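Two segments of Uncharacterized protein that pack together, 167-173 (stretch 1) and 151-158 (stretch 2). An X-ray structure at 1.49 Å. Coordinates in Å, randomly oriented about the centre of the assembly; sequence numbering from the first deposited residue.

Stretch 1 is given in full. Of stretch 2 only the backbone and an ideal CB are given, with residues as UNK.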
# COMPACT_ATOMS: atom_id res chain seq x y z
N PRO A 167 -9.74 1.75 -0.41
CA PRO A 167 -9.16 3.05 -0.14
C PRO A 167 -9.46 3.57 1.27
O PRO A 167 -8.58 4.20 1.86
CB PRO A 167 -9.76 3.92 -1.25
CG PRO A 167 -9.92 2.94 -2.41
CD PRO A 167 -10.41 1.69 -1.73
N LEU A 168 -10.59 3.22 1.88
CA LEU A 168 -10.86 3.67 3.25
C LEU A 168 -9.82 3.11 4.22
O LEU A 168 -9.40 3.78 5.15
CB LEU A 168 -12.28 3.29 3.67
CG LEU A 168 -12.75 3.65 5.11
CD1 LEU A 168 -12.72 5.14 5.33
CD2 LEU A 168 -14.11 3.09 5.44
N GLY A 169 -9.45 1.84 4.04
CA GLY A 169 -8.39 1.23 4.85
C GLY A 169 -7.09 1.99 4.66
O GLY A 169 -6.39 2.31 5.63
N ALA A 170 -6.76 2.27 3.40
CA ALA A 170 -5.52 2.99 3.10
C ALA A 170 -5.53 4.36 3.73
O ALA A 170 -4.47 4.84 4.14
CB ALA A 170 -5.32 3.10 1.61
N TYR A 171 -6.70 5.01 3.79
CA TYR A 171 -6.81 6.30 4.45
C TYR A 171 -6.40 6.24 5.90
O TYR A 171 -5.68 7.12 6.39
CB TYR A 171 -8.26 6.82 4.36
CG TYR A 171 -8.51 8.07 5.15
CD1 TYR A 171 -8.09 9.32 4.67
CD2 TYR A 171 -9.11 8.02 6.39
CE1 TYR A 171 -8.31 10.50 5.40
CE2 TYR A 171 -9.34 9.21 7.14
CZ TYR A 171 -8.93 10.43 6.64
OH TYR A 171 -9.20 11.61 7.35
N TYR A 172 -6.88 5.23 6.63
CA TYR A 172 -6.49 5.14 8.05
C TYR A 172 -5.00 4.92 8.25
O TYR A 172 -4.42 5.42 9.21
CB TYR A 172 -7.29 4.09 8.77
CG TYR A 172 -8.74 4.50 8.96
CD1 TYR A 172 -9.08 5.64 9.67
CD2 TYR A 172 -9.76 3.74 8.42
CE1 TYR A 172 -10.42 6.03 9.82
CE2 TYR A 172 -11.09 4.11 8.57
CZ TYR A 172 -11.42 5.25 9.29
OH TYR A 172 -12.75 5.59 9.49
N ALA A 173 -4.37 4.16 7.36
CA ALA A 173 -2.93 3.97 7.43
C ALA A 173 -2.21 5.26 7.05
O ALA A 173 -1.28 5.69 7.77
CB ALA A 173 -2.51 2.81 6.56
N UNK A 151 -8.68 -0.45 14.66
CA UNK A 151 -9.71 0.40 15.26
C UNK A 151 -10.93 0.67 14.36
O UNK A 151 -11.89 1.29 14.81
CB UNK A 151 -9.08 1.74 15.66
N UNK A 152 -10.91 0.18 13.12
CA UNK A 152 -11.93 0.51 12.14
C UNK A 152 -12.46 -0.70 11.41
O UNK A 152 -13.00 -0.59 10.29
CB UNK A 152 -11.37 1.51 11.13
N UNK A 153 -12.35 -1.86 12.05
CA UNK A 153 -12.74 -3.11 11.39
C UNK A 153 -14.26 -3.25 11.14
O UNK A 153 -14.69 -4.07 10.34
CB UNK A 153 -12.26 -4.29 12.24
N UNK A 154 -15.09 -2.48 11.85
CA UNK A 154 -16.50 -2.47 11.54
C UNK A 154 -16.85 -1.74 10.26
O UNK A 154 -18.00 -1.83 9.77
CB UNK A 154 -17.27 -1.84 12.70
N UNK A 155 -15.89 -0.99 9.71
CA UNK A 155 -16.07 -0.27 8.49
C UNK A 155 -15.60 -1.09 7.29
O UNK A 155 -15.01 -2.16 7.45
CB UNK A 155 -15.33 1.07 8.56
N UNK A 156 -15.86 -0.60 6.08
CA UNK A 156 -15.54 -1.35 4.85
C UNK A 156 -14.10 -0.96 4.44
O UNK A 156 -13.86 -0.30 3.42
CB UNK A 156 -16.54 -1.05 3.73
N UNK A 157 -13.16 -1.43 5.24
CA UNK A 157 -11.76 -1.06 5.09
C UNK A 157 -10.98 -2.01 4.20
O UNK A 157 -9.94 -1.65 3.64
CB UNK A 157 -11.09 -0.99 6.47
N UNK A 158 -11.48 -3.24 4.09
CA UNK A 158 -10.85 -4.25 3.22
C UNK A 158 -11.85 -4.77 2.20
O UNK A 158 -13.03 -4.84 2.45
CB UNK A 158 -10.29 -5.41 4.05

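Stretch 1 is a helix that turns Leu-168, Gly-169 and Tyr-172 toward the other segment, offering an aliphatic side chain, bare backbone and a tyrosine ring with a hydroxyl at its tip.

Position 151 has nothing of the helix within 5.5 Å of its ideal CB, so the contact scarcely restricts it; it is Ala-151.

At position 152 the CA-to-CB bond points toward the helix, and the ideal CB lies 3.7 Å from Tyr-172 CE2. A flat side chain could lie on that ring, and an aliphatic one could also cover it. A type I turn, in which the backbone N atom of residue 155 hydrogen-bonds to the backbone O atom of residue 152, brings 152 and 155 to the same tyrosine. The residue is His-152, in the m rotamer. Its ring stacks face to face on that of Tyr-172, with centroids 3.5 Å apart and planes within 5° of parallel.

Positions 153 and 154 fill the middle of the turn, out of reach of the helix. Their backbone angles suit many residues, small polar ones among them; they are Thr-153 and Asn-154.

Position 155 points toward the helix again, its ideal CB 3.9 Å from Leu-168 CD2 and 5.2 Å from Tyr-172 CE2. An aliphatic side chain could pack on the leucine, but a longer one ending in an acceptor could also meet the tyrosine hydroxyl. Glu-155 does the latter: Tyr-172 OH donates to Glu-155 OE1 at 2.5 Å. The other carboxylate oxygen, Glu-155 OE2, accepts from His-152 ND1 at 2.6 Å, so one acid ties down both members of the stack.

Position 156 has a sideways CA-to-CB bond, and its ideal CB is 5.1 Å from Leu-168 CD2. Large or polar side chains are both possible. Tyr-156 leads its end away; Tyr-156 O lies 3.9 Å from Leu-168 CB.

Position 157 comes closest in backbone, its CA 4.1 Å from Gly-169 CA. The glycine permits this: an ideal CB there would sit 2.4 Å from the O of 157, a clash. Instead, Gly-169 CA makes a CA-H...O contact with that oxygen at 3.5 Å. The CA-to-CB bond points sideways, with the ideal CB 3.9 Å from Gly-169 CA and 5.3 Å from Tyr-172 CD2; a branched aliphatic could reach the leucine and the tyrosine. Ile-157 CG2 lies 4.0 Å from Leu-168 CG and 4.0 Å from Tyr-172 CD2, meeting the tyrosine ring at its edge.

Position 158 points away, leaving its choice largely free of this contact; it is Tyr-158, whose hydroxyl is hydrogen-bonded elsewhere in the structure.

Stretch 2 (151-158) AHTNEYIY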
# COMPACT_ATOMS: atom_id res chain seq x y z
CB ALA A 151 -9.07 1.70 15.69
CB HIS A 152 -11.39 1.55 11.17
CG HIS A 152 -11.10 2.84 11.83
ND1 HIS A 152 -12.09 3.73 12.21
CD2 HIS A 152 -9.93 3.38 12.25
CE1 HIS A 152 -11.54 4.78 12.80
NE2 HIS A 152 -10.23 4.57 12.87
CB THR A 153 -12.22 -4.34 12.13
OG1 THR A 153 -12.64 -4.31 13.49
CG2 THR A 153 -10.71 -4.40 12.01
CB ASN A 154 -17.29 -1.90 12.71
CG ASN A 154 -17.29 -2.81 13.92
OD1 ASN A 154 -17.17 -4.04 13.80
ND2 ASN A 154 -17.49 -2.24 15.06
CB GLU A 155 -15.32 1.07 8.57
CG GLU A 155 -15.80 1.98 9.71
CD GLU A 155 -14.82 3.07 10.01
OE1 GLU A 155 -14.36 3.72 9.04
OE2 GLU A 155 -14.47 3.23 11.21
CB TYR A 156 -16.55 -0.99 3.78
CG TYR A 156 -16.66 -1.90 2.56
CD1 TYR A 156 -15.73 -2.90 2.29
CD2 TYR A 156 -17.69 -1.71 1.67
CE1 TYR A 156 -15.87 -3.72 1.16
CE2 TYR A 156 -17.84 -2.51 0.55
CZ TYR A 156 -16.92 -3.51 0.30
OH TYR A 156 -17.11 -4.28 -0.83
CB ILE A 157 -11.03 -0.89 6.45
CG1 ILE A 157 -11.28 -2.08 7.36
CG2 ILE A 157 -11.47 0.44 7.07
CD1 ILE A 157 -10.25 -2.17 8.48
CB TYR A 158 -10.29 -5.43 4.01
CG TYR A 158 -8.95 -5.18 4.67
CD1 TYR A 158 -8.86 -4.64 5.95
CD2 TYR A 158 -7.75 -5.49 3.98
CE1 TYR A 158 -7.64 -4.39 6.51
CE2 TYR A 158 -6.52 -5.26 4.57
CZ TYR A 158 -6.49 -4.71 5.84
OH TYR A 158 -5.30 -4.40 6.50
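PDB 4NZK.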